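Local coordinates for protein BsaWI endonuclease (Geobacillus stearothermophilus, PDB 4ZSF) that acts as a restriction endonuclease of the PD-(D/E)XK nuclease superfamily, binding DNA and probably cutting it with the help of metal ions, at residues 98-103 with 108-113; 148-153 with 157-162; 17-22 with 26-31. All blocks are in the same frame, centred on the assembly; numbering follows the deposited sequence.

Interaction 1: 98-103 with 108-113; sequences LGNSSL and MRILLQ
The carboxamide of N100 is laid against the backbone of I110 and satisfies both of its polar groups. OD1 of N100 accepts from I110 N at 2.7 Å in an essentially straight bond (179°), while ND2 of N100 donates to I110 O at 3.1 Å. Both bonds lie in their carbonyl planes and use lone pairs, so the amide is fixed at two corners and cannot easily flip. In effect it imitates a neighbouring strand along this edge of 108-112; R109, the residue before, pairs with T149 instead.

Further down, M108 N donates to L103 O at 3.2 Å, joining the end of the helix to the start of the strand. A water bridges the carbonyls of M108 and N100, donating to M108 O at 2.7 Å and to N100 O at 3.1 Å. The charged end of R109 turns away from the helix and makes a salt bridge with E156.

The apolar part of the contact is carried by L103, which splits its two methyls: CD1 meets I110 CG1 at 3.6 Å and CD2 meets M108 CE at 3.8 Å. G99 brings its bare CA close to the I110 side chain.

This is a helix-to-strand connection of four residues, in which the end of the long helix 70-103 is stitched to the outermost strand, 108-112, of the mixed sheet in this PD-(D/E)XK nuclease.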
loop_
_atom_site.group_PDB
_atom_site.type_symbol
_atom_site.label_atom_id
_atom_site.label_comp_id
_atom_site.label_asym_id
_atom_site.label_seq_id
_atom_site.Cartn_x
_atom_site.Cartn_y
_atom_site.Cartn_z
ATOM N N LEU A 98 -14.047 15.586 -19.496
ATOM C CA LEU A 98 -14.816 14.964 -20.567
ATOM C C LEU A 98 -16.278 14.922 -20.203
ATOM O O LEU A 98 -17.134 15.365 -20.996
ATOM C CB LEU A 98 -14.314 13.553 -20.865
ATOM C CG LEU A 98 -12.925 13.526 -21.540
ATOM C CD1 LEU A 98 -12.463 12.051 -21.557
ATOM C CD2 LEU A 98 -12.884 14.142 -22.953
ATOM N N GLY A 99 -16.573 14.447 -19.010
ATOM C CA GLY A 99 -17.949 14.324 -18.545
ATOM C C GLY A 99 -18.660 15.660 -18.433
ATOM O O GLY A 99 -19.824 15.803 -18.852
ATOM N N ASN A 100 -17.957 16.676 -17.929
ATOM C CA ASN A 100 -18.654 17.928 -17.666
ATOM C C ASN A 100 -19.050 18.668 -18.928
ATOM O O ASN A 100 -20.058 19.315 -18.931
ATOM C CB ASN A 100 -17.823 18.823 -16.758
ATOM C CG ASN A 100 -18.005 18.421 -15.314
ATOM O OD1 ASN A 100 -18.834 17.569 -15.032
ATOM N ND2 ASN A 100 -17.204 18.961 -14.417
ATOM N N SER A 101 -18.329 18.474 -20.006
ATOM C CA SER A 101 -18.740 19.123 -21.238
ATOM C C SER A 101 -20.071 18.560 -21.714
ATOM O O SER A 101 -20.821 19.235 -22.386
ATOM C CB SER A 101 -17.690 18.940 -22.344
ATOM O OG SER A 101 -17.582 17.546 -22.649
ATOM N N SER A 102 -20.344 17.307 -21.437
ATOM C CA SER A 102 -21.627 16.729 -21.825
ATOM C C SER A 102 -22.736 16.873 -20.814
ATOM O O SER A 102 -23.894 16.859 -21.196
ATOM C CB SER A 102 -21.453 15.218 -22.113
ATOM O OG SER A 102 -20.861 15.027 -23.373
ATOM N N LEU A 103 -22.410 16.836 -19.517
ATOM C CA LEU A 103 -23.418 16.768 -18.485
ATOM C C LEU A 103 -24.065 18.138 -18.218
ATOM O O LEU A 103 -25.184 18.215 -17.683
ATOM C CB LEU A 103 -22.799 16.233 -17.166
ATOM C CG LEU A 103 -22.367 14.770 -17.154
ATOM C CD1 LEU A 103 -21.388 14.592 -15.935
ATOM C CD2 LEU A 103 -23.587 13.869 -16.963
ATOM N N MET A 108 -26.004 18.817 -14.624
ATOM C CA MET A 108 -25.181 17.926 -13.803
ATOM C C MET A 108 -23.704 18.309 -13.926
ATOM O O MET A 108 -23.267 18.854 -14.961
ATOM C CB MET A 108 -25.403 16.451 -14.214
ATOM C CG MET A 108 -26.800 15.954 -13.800
ATOM S SD MET A 108 -26.968 14.201 -14.260
ATOM C CE MET A 108 -27.274 14.380 -15.982
ATOM N N ARG A 109 -22.915 17.991 -12.892
ATOM C CA ARG A 109 -21.466 18.070 -13.061
ATOM C C ARG A 109 -20.785 17.106 -12.119
ATOM O O ARG A 109 -21.311 16.755 -11.065
ATOM C CB ARG A 109 -20.926 19.488 -12.816
ATOM C CG ARG A 109 -21.281 20.017 -11.451
ATOM C CD ARG A 109 -20.546 21.408 -11.314
ATOM N NE ARG A 109 -20.941 22.107 -10.097
ATOM C CZ ARG A 109 -20.478 23.314 -9.755
ATOM N NH1 ARG A 109 -19.648 23.967 -10.565
ATOM N NH2 ARG A 109 -20.884 23.900 -8.635
ATOM N N ILE A 110 -19.594 16.712 -12.555
ATOM C CA ILE A 110 -18.694 15.868 -11.835
ATOM C C ILE A 110 -17.753 16.748 -11.034
ATOM O O ILE A 110 -17.220 17.772 -11.526
ATOM C CB ILE A 110 -17.863 14.960 -12.802
ATOM C CG1 ILE A 110 -18.803 13.932 -13.462
ATOM C CG2 ILE A 110 -16.712 14.325 -12.083
ATOM C CD1 ILE A 110 -18.120 13.177 -14.633
ATOM N N LEU A 111 -17.542 16.316 -9.804
ATOM C CA LEU A 111 -16.624 16.967 -8.878
ATOM C C LEU A 111 -15.492 16.037 -8.481
ATOM O O LEU A 111 -15.746 14.837 -8.172
ATOM C CB LEU A 111 -17.353 17.352 -7.586
ATOM C CG LEU A 111 -18.645 18.125 -7.710
ATOM C CD1 LEU A 111 -19.206 18.215 -6.284
ATOM C CD2 LEU A 111 -18.358 19.494 -8.319
ATOM N N LEU A 112 -14.276 16.571 -8.371
ATOM C CA LEU A 112 -13.210 15.790 -7.675
ATOM C C LEU A 112 -13.531 15.688 -6.205
ATOM O O LEU A 112 -14.287 16.482 -5.661
ATOM C CB LEU A 112 -11.826 16.442 -7.824
ATOM C CG LEU A 112 -11.447 16.702 -9.282
ATOM C CD1 LEU A 112 -10.253 17.722 -9.344
ATOM C CD2 LEU A 112 -10.997 15.356 -9.916
ATOM N N GLN A 113 -13.001 14.676 -5.536
ATOM C CA GLN A 113 -13.180 14.617 -4.076
ATOM C C GLN A 113 -12.777 15.945 -3.426
ATOM O O GLN A 113 -13.518 16.462 -2.558
ATOM C CB GLN A 113 -12.373 13.453 -3.496
ATOM C CG GLN A 113 -12.376 13.443 -1.999
ATOM C CD GLN A 113 -11.474 12.342 -1.440
ATOM O OE1 GLN A 113 -11.731 11.159 -1.641
ATOM N NE2 GLN A 113 -10.399 12.740 -0.759
HETATM O O HOH W 1 -21.121 20.052 -16.166
#

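Interaction 2: 148-153 with 157-162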
loop_
_atom_site.group_PDB
_atom_site.type_symbol
_atom_site.label_atom_id
_atom_site.label_comp_id
_atom_site.label_asym_id
_atom_site.label_seq_id
_atom_site.Cartn_x
_atom_site.Cartn_y
_atom_site.Cartn_z
ATOM N N ILE A 148 -20.859 13.064 -8.376
ATOM C CA ILE A 148 -21.636 13.750 -9.425
ATOM C C ILE A 148 -22.839 14.412 -8.778
ATOM O O ILE A 148 -23.489 13.835 -7.867
ATOM C CB ILE A 148 -22.009 12.796 -10.582
ATOM C CG1 ILE A 148 -22.769 13.538 -11.706
ATOM C CG2 ILE A 148 -22.784 11.523 -10.093
ATOM C CD1 ILE A 148 -22.878 12.676 -13.047
ATOM N N THR A 149 -23.182 15.608 -9.268
ATOM C CA THR A 149 -24.277 16.366 -8.699
ATOM C C THR A 149 -25.320 16.720 -9.718
ATOM O O THR A 149 -25.049 16.688 -10.953
ATOM C CB THR A 149 -23.816 17.710 -8.103
ATOM O OG1 THR A 149 -23.378 18.568 -9.165
ATOM C CG2 THR A 149 -22.680 17.545 -7.094
ATOM N N VAL A 150 -26.494 17.097 -9.219
ATOM C CA VAL A 150 -27.585 17.561 -10.099
ATOM C C VAL A 150 -28.190 18.807 -9.468
ATOM O O VAL A 150 -28.253 18.903 -8.233
ATOM C CB VAL A 150 -28.674 16.491 -10.294
ATOM C CG1 VAL A 150 -29.329 16.130 -8.917
ATOM C CG2 VAL A 150 -29.710 16.989 -11.274
ATOM N N ARG A 151 -28.576 19.779 -10.310
ATOM C CA ARG A 151 -29.178 20.999 -9.847
ATOM C C ARG A 151 -30.694 20.872 -9.895
ATOM O O ARG A 151 -31.259 20.456 -10.890
ATOM C CB ARG A 151 -28.656 22.173 -10.708
ATOM C CG ARG A 151 -29.170 23.522 -10.334
ATOM C CD ARG A 151 -28.150 24.606 -10.746
ATOM N NE ARG A 151 -27.115 24.753 -9.722
ATOM C CZ ARG A 151 -27.180 25.630 -8.727
ATOM N NH1 ARG A 151 -28.207 26.468 -8.662
ATOM N NH2 ARG A 151 -26.214 25.688 -7.815
ATOM N N ASN A 152 -31.343 21.151 -8.780
ATOM C CA ASN A 152 -32.797 21.068 -8.706
ATOM C C ASN A 152 -33.300 22.207 -7.836
ATOM O O ASN A 152 -32.833 22.385 -6.721
ATOM C CB ASN A 152 -33.232 19.693 -8.150
ATOM C CG ASN A 152 -34.745 19.535 -8.071
ATOM O OD1 ASN A 152 -35.356 19.831 -7.030
ATOM N ND2 ASN A 152 -35.363 19.119 -9.175
ATOM N N ASN A 153 -34.248 22.979 -8.364
ATOM C CA ASN A 153 -34.776 24.144 -7.656
ATOM C C ASN A 153 -33.642 25.018 -7.149
ATOM O O ASN A 153 -33.632 25.431 -5.987
ATOM C CB ASN A 153 -35.684 23.694 -6.526
ATOM C CG ASN A 153 -36.947 23.052 -7.048
ATOM O OD1 ASN A 153 -37.402 23.373 -8.153
ATOM N ND2 ASN A 153 -37.517 22.124 -6.274
ATOM N N TYR A 157 -27.265 18.976 -5.557
ATOM C CA TYR A 157 -27.318 17.757 -4.759
ATOM C C TYR A 157 -26.298 16.758 -5.231
ATOM O O TYR A 157 -26.303 16.461 -6.409
ATOM C CB TYR A 157 -28.677 17.103 -4.881
ATOM C CG TYR A 157 -29.778 17.978 -4.336
ATOM C CD1 TYR A 157 -30.120 17.918 -2.986
ATOM C CD2 TYR A 157 -30.454 18.899 -5.167
ATOM C CE1 TYR A 157 -31.162 18.744 -2.469
ATOM C CE2 TYR A 157 -31.476 19.713 -4.653
ATOM C CZ TYR A 157 -31.811 19.629 -3.323
ATOM O OH TYR A 157 -32.820 20.440 -2.857
ATOM N N VAL A 158 -25.489 16.188 -4.324
ATOM C CA VAL A 158 -24.699 15.011 -4.712
ATOM C C VAL A 158 -25.636 13.798 -4.829
ATOM O O VAL A 158 -26.334 13.471 -3.877
ATOM C CB VAL A 158 -23.593 14.710 -3.681
ATOM C CG1 VAL A 158 -22.880 13.372 -4.019
ATOM C CG2 VAL A 158 -22.631 15.854 -3.664
ATOM N N PHE A 159 -25.641 13.109 -5.975
ATOM C CA PHE A 159 -26.506 11.909 -6.067
ATOM C C PHE A 159 -25.673 10.660 -6.420
ATOM O O PHE A 159 -26.222 9.551 -6.417
ATOM C CB PHE A 159 -27.621 12.102 -7.110
ATOM C CG PHE A 159 -27.131 12.149 -8.592
ATOM C CD1 PHE A 159 -26.739 13.360 -9.180
ATOM C CD2 PHE A 159 -27.072 10.963 -9.366
ATOM C CE1 PHE A 159 -26.283 13.398 -10.555
ATOM C CE2 PHE A 159 -26.694 10.996 -10.677
ATOM C CZ PHE A 159 -26.277 12.157 -11.273
ATOM N N GLY A 160 -24.393 10.824 -6.796
ATOM C CA GLY A 160 -23.657 9.637 -7.216
ATOM C C GLY A 160 -22.198 9.666 -6.769
ATOM O O GLY A 160 -21.626 10.765 -6.572
ATOM N N CYS A 161 -21.650 8.464 -6.551
ATOM C CA CYS A 161 -20.271 8.228 -6.111
ATOM C C CYS A 161 -19.592 7.409 -7.212
ATOM O O CYS A 161 -20.161 6.428 -7.719
ATOM C CB CYS A 161 -20.284 7.407 -4.810
ATOM S SG CYS A 161 -21.137 8.214 -3.448
ATOM N N ILE A 162 -18.391 7.810 -7.603
ATOM C CA ILE A 162 -17.738 7.243 -8.766
ATOM C C ILE A 162 -16.305 6.813 -8.445
ATOM O O ILE A 162 -15.503 7.592 -7.884
ATOM C CB ILE A 162 -17.668 8.307 -9.910
ATOM C CG1 ILE A 162 -19.093 8.761 -10.305
ATOM C CG2 ILE A 162 -16.822 7.776 -11.098
ATOM C CD1 ILE A 162 -19.059 10.147 -11.050
HETATM O O HOH W 2 -35.066 20.579 -4.581
#
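Two regular backbone bonds hold V150 to Y157, V150 N to Y157 O and Y157 N to V150 O, each 2.9 Å long. Next come T149 and V158, a non-hydrogen-bonded pair. Beyond it the register shifts by one, because F159 and G160 both face I148. I148 O receives F159 N at 3.0 Å, nearly along the C=O axis, and G160 N more weakly at 3.3 Å; I148 N in turn donates to G160 O at 3.0 Å.

The aromatic contacts centre on F159. Its CG stands between the backbone N and carbonyl carbon (chi1 69°), which brings the ring across to the opposite strand. There CG2 of I148 sits over one face, 4.0 Å from the ring centroid in a CH-pi contact, while V150 N lies at the ring edge. The Y157 ring instead presents its edge to the other strand, with CE2 3.6 Å from N152 O.

Apolar packing fills in the rest. V150 CG1 lies 3.8 Å from F159 CD1, and CD1 of I162 reaches CB of I148. On the other face, CG2 of T149 touches CG2 of V158. Helix 243-258 packs on Y157 and F159 through W256.

Among the polar side chains, T149 OG1 hydrogen-bonds to E156, and a water links N152 OD1 to Y157 OH near the turn. The whole is an antiparallel beta hairpin, 146-152 with 155-165, broken by a classic beta bulge and built into the nuclease sheet.

Interaction 3: 17-22 with 26-31. With nucleotides of chain B.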
loop_
_atom_site.group_PDB
_atom_site.type_symbol
_atom_site.label_atom_id
_atom_site.label_comp_id
_atom_site.label_asym_id
_atom_site.label_seq_id
_atom_site.Cartn_x
_atom_site.Cartn_y
_atom_site.Cartn_z
ATOM N N GLU A 17 25.312 -20.882 -5.249
ATOM C CA GLU A 17 25.527 -22.181 -4.562
ATOM C C GLU A 17 24.230 -22.751 -4.061
ATOM O O GLU A 17 23.983 -23.947 -4.200
ATOM C CB GLU A 17 26.475 -22.049 -3.389
ATOM C CG GLU A 17 27.893 -21.825 -3.912
ATOM C CD GLU A 17 28.893 -21.587 -2.810
ATOM O OE1 GLU A 17 28.500 -21.702 -1.625
ATOM O OE2 GLU A 17 30.069 -21.296 -3.154
ATOM N N THR A 18 23.394 -21.887 -3.492
ATOM C CA THR A 18 22.178 -22.377 -2.883
ATOM C C THR A 18 21.221 -22.759 -3.996
ATOM O O THR A 18 20.554 -23.775 -3.926
ATOM C CB THR A 18 21.520 -21.324 -1.991
ATOM O OG1 THR A 18 22.462 -20.910 -0.989
ATOM C CG2 THR A 18 20.276 -21.902 -1.299
ATOM N N MET A 19 21.186 -21.958 -5.059
ATOM C CA MET A 19 20.216 -22.271 -6.114
ATOM C C MET A 19 20.614 -23.608 -6.779
ATOM O O MET A 19 19.733 -24.434 -7.028
ATOM C CB MET A 19 20.182 -21.156 -7.154
ATOM C CG MET A 19 19.262 -21.361 -8.341
ATOM S SD MET A 19 17.578 -21.424 -7.787
ATOM C CE MET A 19 16.778 -21.892 -9.366
ATOM N N ASN A 20 21.890 -23.816 -7.113
ATOM C CA ASN A 20 22.244 -25.111 -7.754
ATOM C C ASN A 20 21.857 -26.262 -6.828
ATOM O O ASN A 20 21.399 -27.336 -7.298
ATOM C CB ASN A 20 23.738 -25.261 -8.114
ATOM C CG ASN A 20 24.054 -26.640 -8.773
ATOM O OD1 ASN A 20 24.831 -27.446 -8.250
ATOM N ND2 ASN A 20 23.408 -26.919 -9.894
ATOM N N ALA A 21 22.016 -26.060 -5.521
ATOM C CA ALA A 21 21.762 -27.188 -4.587
ATOM C C ALA A 21 20.286 -27.450 -4.320
ATOM O O ALA A 21 19.893 -28.641 -4.249
ATOM C CB ALA A 21 22.474 -26.933 -3.244
ATOM N N VAL A 22 19.477 -26.404 -4.063
ATOM C CA VAL A 22 18.079 -26.658 -3.699
ATOM C C VAL A 22 17.078 -26.332 -4.812
ATOM O O VAL A 22 15.913 -26.702 -4.701
ATOM C CB VAL A 22 17.676 -25.895 -2.396
ATOM C CG1 VAL A 22 18.790 -26.109 -1.343
ATOM C CG2 VAL A 22 17.519 -24.451 -2.626
ATOM N N ARG A 26 13.437 -18.318 -4.940
ATOM C CA ARG A 26 12.975 -17.472 -3.818
ATOM C C ARG A 26 13.616 -17.862 -2.489
ATOM O O ARG A 26 14.046 -16.994 -1.703
ATOM C CB ARG A 26 11.429 -17.538 -3.732
ATOM C CG ARG A 26 10.803 -16.754 -4.894
ATOM C CD ARG A 26 9.319 -17.084 -4.977
ATOM N NE ARG A 26 8.706 -16.259 -6.014
ATOM C CZ ARG A 26 7.450 -16.439 -6.390
ATOM N NH1 ARG A 26 6.715 -17.372 -5.764
ATOM N NH2 ARG A 26 6.916 -15.617 -7.303
ATOM N N VAL A 27 13.775 -19.161 -2.258
ATOM C CA VAL A 27 14.468 -19.591 -1.006
ATOM C C VAL A 27 15.937 -19.148 -1.089
ATOM O O VAL A 27 16.551 -18.712 -0.072
ATOM C CB VAL A 27 14.359 -21.144 -0.855
ATOM C CG1 VAL A 27 15.348 -21.665 0.168
ATOM C CG2 VAL A 27 12.932 -21.526 -0.495
ATOM N N SER A 28 16.555 -19.340 -2.270
ATOM C CA SER A 28 17.971 -19.072 -2.418
ATOM C C SER A 28 18.265 -17.590 -2.295
ATOM O O SER A 28 19.277 -17.214 -1.704
ATOM C CB SER A 28 18.525 -19.574 -3.787
ATOM O OG SER A 28 18.303 -20.984 -3.940
ATOM N N GLN A 29 17.416 -16.740 -2.850
ATOM C CA GLN A 29 17.760 -15.303 -2.744
ATOM C C GLN A 29 17.572 -14.832 -1.312
ATOM O O GLN A 29 18.318 -13.959 -0.865
ATOM C CB GLN A 29 16.926 -14.472 -3.748
ATOM C CG GLN A 29 15.458 -14.372 -3.372
ATOM C CD GLN A 29 14.608 -13.916 -4.565
ATOM O OE1 GLN A 29 15.104 -13.768 -5.682
ATOM N NE2 GLN A 29 13.321 -13.730 -4.326
ATOM N N LYS A 30 16.627 -15.411 -0.549
ATOM C CA LYS A 30 16.468 -14.999 0.847
ATOM C C LYS A 30 17.664 -15.458 1.689
ATOM O O LYS A 30 18.151 -14.724 2.576
ATOM C CB LYS A 30 15.181 -15.567 1.443
ATOM C CG LYS A 30 14.044 -14.590 1.143
ATOM C CD LYS A 30 12.801 -14.860 2.044
ATOM C CE LYS A 30 12.263 -16.283 1.926
ATOM N NZ LYS A 30 10.994 -16.456 2.824
ATOM N N LYS A 31 18.123 -16.680 1.409
ATOM C CA LYS A 31 19.349 -17.120 2.080
ATOM C C LYS A 31 20.542 -16.230 1.755
ATOM O O LYS A 31 21.308 -15.864 2.646
ATOM C CB LYS A 31 19.659 -18.563 1.699
ATOM C CG LYS A 31 20.906 -19.073 2.483
ATOM C CD LYS A 31 21.055 -20.605 2.317
ATOM C CE LYS A 31 22.362 -21.145 3.080
ATOM N NZ LYS A 31 22.378 -20.696 4.526
ATOM P P DC B 11 10.087 -12.865 -6.490
ATOM O OP1 DC B 11 11.523 -12.595 -6.158
ATOM O OP2 DC B 11 9.677 -13.891 -7.483
ATOM O "O5'" DC B 11 9.319 -13.189 -5.154
ATOM C "C5'" DC B 11 9.447 -12.272 -4.028
ATOM C "C4'" DC B 11 8.443 -12.606 -2.929
ATOM O "O4'" DC B 11 7.098 -12.392 -3.423
ATOM C "C3'" DC B 11 8.470 -14.043 -2.412
ATOM O "O3'" DC B 11 8.582 -13.970 -0.974
ATOM C "C2'" DC B 11 7.113 -14.662 -2.840
ATOM C "C1'" DC B 11 6.247 -13.397 -2.874
ATOM N N1 DC B 11 5.080 -13.395 -3.806
ATOM C C2 DC B 11 3.838 -12.973 -3.324
ATOM O O2 DC B 11 3.714 -12.750 -2.098
ATOM N N3 DC B 11 2.785 -12.892 -4.196
ATOM C C4 DC B 11 2.959 -13.122 -5.482
ATOM N N4 DC B 11 1.878 -12.969 -6.301
ATOM C C5 DC B 11 4.233 -13.550 -6.002
ATOM C C6 DC B 11 5.259 -13.626 -5.128
ATOM P P DG B 12 9.101 -15.200 -0.155
ATOM O OP1 DG B 12 9.498 -14.622 1.163
ATOM O OP2 DG B 12 10.007 -16.023 -0.955
ATOM O "O5'" DG B 12 7.809 -16.100 0.095
ATOM C "C5'" DG B 12 6.931 -15.758 1.149
ATOM C "C4'" DG B 12 5.621 -16.528 1.000
ATOM O "O4'" DG B 12 4.979 -16.136 -0.219
ATOM C "C3'" DG B 12 5.756 -18.020 0.942
ATOM O "O3'" DG B 12 5.261 -18.475 2.157
ATOM C "C2'" DG B 12 4.850 -18.448 -0.239
ATOM C "C1'" DG B 12 4.104 -17.164 -0.576
ATOM N N9 DG B 12 3.758 -16.981 -2.002
ATOM C C8 DG B 12 4.560 -17.208 -3.111
ATOM N N7 DG B 12 3.973 -16.916 -4.247
ATOM C C5 DG B 12 2.712 -16.449 -3.854
ATOM C C6 DG B 12 1.621 -16.051 -4.628
ATOM O O6 DG B 12 1.561 -15.982 -5.825
ATOM N N1 DG B 12 0.519 -15.690 -3.844
ATOM C C2 DG B 12 0.492 -15.741 -2.478
ATOM N N2 DG B 12 -0.657 -15.370 -1.879
ATOM N N3 DG B 12 1.507 -16.137 -1.736
ATOM C C4 DG B 12 2.575 -16.485 -2.486
#
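Two antiparallel helices pack here, S28 against T18 and the backbone and CB of M19, in the helical hairpin formed by 3-22 and 25-43 at the N-terminal end of the chain. The segment axes come within 8.6 Å and run at 149° to each other. S28 points straight into the neighbouring helix: its OG lies 3.2 Å from M19 CA and 3.4 Å from T18 CG2, while CG2 of V22 closes in from the next turn. None of this is hydrogen bonding across the pair. The S28 hydroxyl bonds to D24 O and that of T18 to I14 O, each to a carbonyl four residues earlier in the chain. K31 starts out with CG trans to N (chi1 -176°), which carries its chain across to T18, where CD passes 3.6 Å from T18 OG1; NZ continues to a salt bridge with D35.

The 26-31 helix also carries the DNA contact, since R26 and Q29 leave its axis in directions away from 17-22. The guanidinium of R26 takes OP2 of DC11 of chain B at its edge, R26 NE lying 3.0 Å and R26 NH2 3.3 Å from that OP2. Sugar atom C2' of the same nucleotide sits over one face of the group. Q29 NE2 holds the other oxygen of that DC11 phosphate, OP1, at 2.8 Å; its OE1 is bonded to K64, which fixes the way round of the amide. K30 NZ reaches the next phosphate, meeting OP1 of DG12 of chain B at 2.9 Å, and is shared with E93 of the second subunit.

Such a helical hairpin, with one helix backing the other while basic and amide side chains grip consecutive backbone phosphates, is a DNA-backbone contact site in this complex.

In the fold
Interactions 1 and 2 are buried neighbours in the nuclease sheet, with centres about 10 Å apart. They share the seam between strands 108-112 and 146-152, where R109 O lies 2.8 Å from T149 N, probably a hydrogen bond, and L111 packs on T149. Interaction 1 brings a helix end to the sheet's edge by a side-chain amide; interaction 2 joins two strands by backbone bonds and aromatic packing. Interaction 3 stands on the opposite side of the chain's centre, its own centre more than 50 Å from both. Only partly buried, it pairs two helical segments with no hydrogen bond between them, while R26, Q29 and K30 reach DNA phosphates.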